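Arabinogalactan endo-1,4-beta-galactosidase (Ignisphaera aggregans, PDB 7OSK) probably hydrolyses internal beta-1,4-linkages in galactan and arabinogalactan chains through its family 53 glycoside hydrolase domain, a TIM barrel. Local coordinates at residues A142-Q147 against G189-N194. Residues are numbered along the deposited sequence; the frame is centred on the assembly and turned at random.
Sequences ADPSKQ and GNEINN
Asn190 and Glu191 form the Asn-Glu pair after strand 185-188, the fourth of a TIM barrel, and both meet the loop that follows strand 130-135. In clan GH-A glycosidases the glutamate of this motif is the acid/base; the place of Glu191, near Glu292 at the end of the seventh strand, is consistent with this. Asn190, its CG anti to the backbone N (chi1 -167°), sends ND2 to Ala142 O (3.1 Å) nearly along the C=O axis, while OD1 has weak bonds to Arg92 and His232; an amide suits a place needing both donor and acceptor. Gln147 likewise uses both ends: its chain turns back about the CB-CG bond (chi2 -81°), bringing NE2 to Asn190 O (3.1 Å), and OE1 takes a bond from a water that also accepts from Asn190 N. Pro144, its phi of -66° fitting the second position of a type I turn braced by the Asx turn of Asp143, offers ring carbon, CD against Glu191 CB (3.5 Å) and CG near Asn193 CB (4.0 Å). Asn194 supplies an amide N-H, ND2 reaching a lone pair of Pro144 O at 2.7 Å; an alanine here would probably leave that carbonyl without this donor and the turn less firmly tied. Side-chain amides thus pair with backbone carbonyls across both loops, so Asn190 is fixed by directional bonds and Glu191 is packed against the proline, its OE2 bonded to Ser261.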
ATOM      1  N   ALA A 142      -2.589   2.324  10.836  1.00 16.63           N
ATOM      2  CA  ALA A 142      -1.965   3.630  10.987  1.00 16.13           C
ATOM      3  C   ALA A 142      -2.207   4.492   9.752  1.00 17.82           C
ATOM      4  O   ALA A 142      -2.057   4.034   8.618  1.00 18.94           O
ATOM      5  CB  ALA A 142      -0.475   3.483  11.247  1.00 18.86           C
ATOM      6  N   ASP A 143      -2.601   5.738   9.990  1.00 17.75           N
ATOM      7  CA  ASP A 143      -2.813   6.715   8.931  1.00 18.71           C
ATOM      8  C   ASP A 143      -2.702   8.098   9.576  1.00 19.47           C
ATOM      9  O   ASP A 143      -2.409   8.188  10.766  1.00 19.27           O
ATOM     10  CB  ASP A 143      -4.165   6.486   8.253  1.00 16.17           C
ATOM     11  CG  ASP A 143      -5.319   6.557   9.221  1.00 19.11           C
ATOM     12  OD1 ASP A 143      -5.643   7.671   9.682  1.00 17.70           O
ATOM     13  OD2 ASP A 143      -5.909   5.495   9.513  1.00 22.96           O
ATOM     14  N   PRO A 144      -2.919   9.183   8.810  1.00 19.09           N
ATOM     15  CA  PRO A 144      -2.717  10.505   9.420  1.00 17.81           C
ATOM     16  C   PRO A 144      -3.694  10.869  10.539  1.00 17.52           C
ATOM     17  O   PRO A 144      -3.591  11.982  11.053  1.00 20.09           O
ATOM     18  CB  PRO A 144      -2.893  11.460   8.236  1.00 19.21           C
ATOM     19  CG  PRO A 144      -2.536  10.647   7.046  1.00 20.12           C
ATOM     20  CD  PRO A 144      -3.073   9.286   7.348  1.00 18.19           C
ATOM     21  N   SER A 145      -4.605   9.972  10.908  1.00 18.11           N
ATOM     22  CA  SER A 145      -5.550  10.239  11.994  1.00 18.39           C
ATOM     23  C   SER A 145      -5.241   9.383  13.223  1.00 18.19           C
ATOM     24  O   SER A 145      -5.701   9.678  14.325  1.00 18.27           O
ATOM     25  CB  SER A 145      -6.986   9.993  11.528  1.00 18.49           C
ATOM     26  OG  SER A 145      -7.227   8.615  11.308  1.00 18.98           O
ATOM     27  N   LYS A 146      -4.459   8.325  13.028  1.00 18.83           N
ATOM     28  CA  LYS A 146      -4.046   7.458  14.128  1.00 20.07           C
ATOM     29  C   LYS A 146      -2.664   6.877  13.852  1.00 17.48           C
ATOM     30  O   LYS A 146      -2.440   6.259  12.817  1.00 17.10           O
ATOM     31  CB  LYS A 146      -5.070   6.335  14.348  1.00 19.67           C
ATOM     32  CG  LYS A 146      -5.356   5.477  13.117  1.00 20.09           C
ATOM     33  CD  LYS A 146      -6.714   4.794  13.225  1.00 18.66           C
ATOM     34  CE  LYS A 146      -6.973   3.863  12.048  1.00 20.69           C
ATOM     35  NZ  LYS A 146      -8.151   2.969  12.269  1.00 21.12           N
ATOM     36  N   GLN A 147      -1.739   7.106  14.779  1.00 19.22           N
ATOM     37  CA  GLN A 147      -0.381   6.578  14.679  1.00 19.73           C
ATOM     38  C   GLN A 147       0.051   6.028  16.032  1.00 19.66           C
ATOM     39  O   GLN A 147       0.993   6.528  16.646  1.00 23.01           O
ATOM     40  CB  GLN A 147       0.596   7.662  14.210  1.00 19.82           C
ATOM     41  CG  GLN A 147       0.374   8.144  12.781  1.00 19.72           C
ATOM     42  CD  GLN A 147       0.974   7.216  11.735  1.00 20.10           C
ATOM     43  OE1 GLN A 147       1.792   6.349  12.047  1.00 20.31           O
ATOM     44  NE2 GLN A 147       0.568   7.396  10.484  1.00 18.95           N
ATOM     45  N   GLY A 189       6.902   3.886   7.745  1.00 17.33           N
ATOM     46  CA  GLY A 189       5.633   4.385   8.241  1.00 18.43           C
ATOM     47  C   GLY A 189       4.593   4.410   7.139  1.00 19.85           C
ATOM     48  O   GLY A 189       4.943   4.367   5.959  1.00 17.53           O
ATOM     49  N   ASN A 190       3.317   4.477   7.516  1.00 19.15           N
ATOM     50  CA  ASN A 190       2.233   4.534   6.537  1.00 19.62           C
ATOM     51  C   ASN A 190       1.489   5.858   6.600  1.00 19.41           C
ATOM     52  O   ASN A 190       0.868   6.183   7.614  1.00 16.67           O
ATOM     53  CB  ASN A 190       1.243   3.386   6.739  1.00 19.90           C
ATOM     54  CG  ASN A 190       0.294   3.226   5.563  1.00 19.82           C
ATOM     55  OD1 ASN A 190       0.703   2.810   4.479  1.00 19.16           O
ATOM     56  ND2 ASN A 190      -0.977   3.560   5.768  1.00 19.17           N
ATOM     57  N   GLU A 191       1.545   6.603   5.500  1.00 19.97           N
ATOM     58  CA  GLU A 191       0.918   7.915   5.406  1.00 19.00           C
ATOM     59  C   GLU A 191       1.311   8.779   6.603  1.00 19.43           C
ATOM     60  O   GLU A 191       0.480   9.131   7.442  1.00 19.28           O
ATOM     61  CB  GLU A 191      -0.602   7.770   5.310  1.00 17.23           C
ATOM     62  CG  GLU A 191      -1.056   7.005   4.076  1.00 18.41           C
ATOM     63  CD  GLU A 191      -2.562   6.869   3.981  1.00 18.31           C
ATOM     64  OE1 GLU A 191      -3.273   7.447   4.828  1.00 20.53           O
ATOM     65  OE2 GLU A 191      -3.036   6.185   3.052  1.00 20.08           O
ATOM     66  N   ILE A 192       2.595   9.115   6.661  1.00 18.75           N
ATOM     67  CA  ILE A 192       3.176   9.806   7.808  1.00 19.88           C
ATOM     68  C   ILE A 192       3.072  11.326   7.665  1.00 19.02           C
ATOM     69  O   ILE A 192       3.989  12.057   8.031  1.00 19.91           O
ATOM     70  CB  ILE A 192       4.655   9.400   7.999  1.00 18.25           C
ATOM     71  CG1 ILE A 192       5.418   9.520   6.677  1.00 19.61           C
ATOM     72  CG2 ILE A 192       4.747   7.969   8.500  1.00 19.45           C
ATOM     73  CD1 ILE A 192       6.888   9.826   6.848  1.00 18.54           C
ATOM     74  N   ASN A 193       1.944  11.791   7.133  1.00 17.52           N
ATOM     75  CA  ASN A 193       1.697  13.220   6.965  1.00 19.64           C
ATOM     76  C   ASN A 193       1.876  13.980   8.276  1.00 20.89           C
ATOM     77  O   ASN A 193       2.633  14.950   8.348  1.00 22.39           O
ATOM     78  CB  ASN A 193       0.284  13.458   6.423  1.00 20.64           C
ATOM     79  CG  ASN A 193       0.052  12.795   5.077  1.00 20.40           C
ATOM     80  OD1 ASN A 193       0.498  11.671   4.841  1.00 17.12           O
ATOM     81  ND2 ASN A 193      -0.648  13.492   4.185  1.00 20.83           N
ATOM     82  N   ASN A 194       1.178  13.521   9.309  1.00 20.04           N
ATOM     83  CA  ASN A 194       1.245  14.133  10.628  1.00 20.24           C
ATOM     84  C   ASN A 194       2.256  13.404  11.501  1.00 20.79           C
ATOM     85  O   ASN A 194       2.161  13.414  12.730  1.00 19.33           O
ATOM     86  CB  ASN A 194      -0.137  14.126  11.280  1.00 19.20           C
ATOM     87  CG  ASN A 194      -1.167  14.869  10.455  1.00 16.05           C
ATOM     88  OD1 ASN A 194      -0.852  15.862   9.804  1.00 15.57           O
ATOM     89  ND2 ASN A 194      -2.403  14.385  10.470  1.00 17.17           N
TER
HETATM   90  O   HOH W   1       2.995   4.430  10.291  1.00 17.21           O
HETATM   91  O   HOH W   2       0.690  10.609   9.844  1.00 19.48           O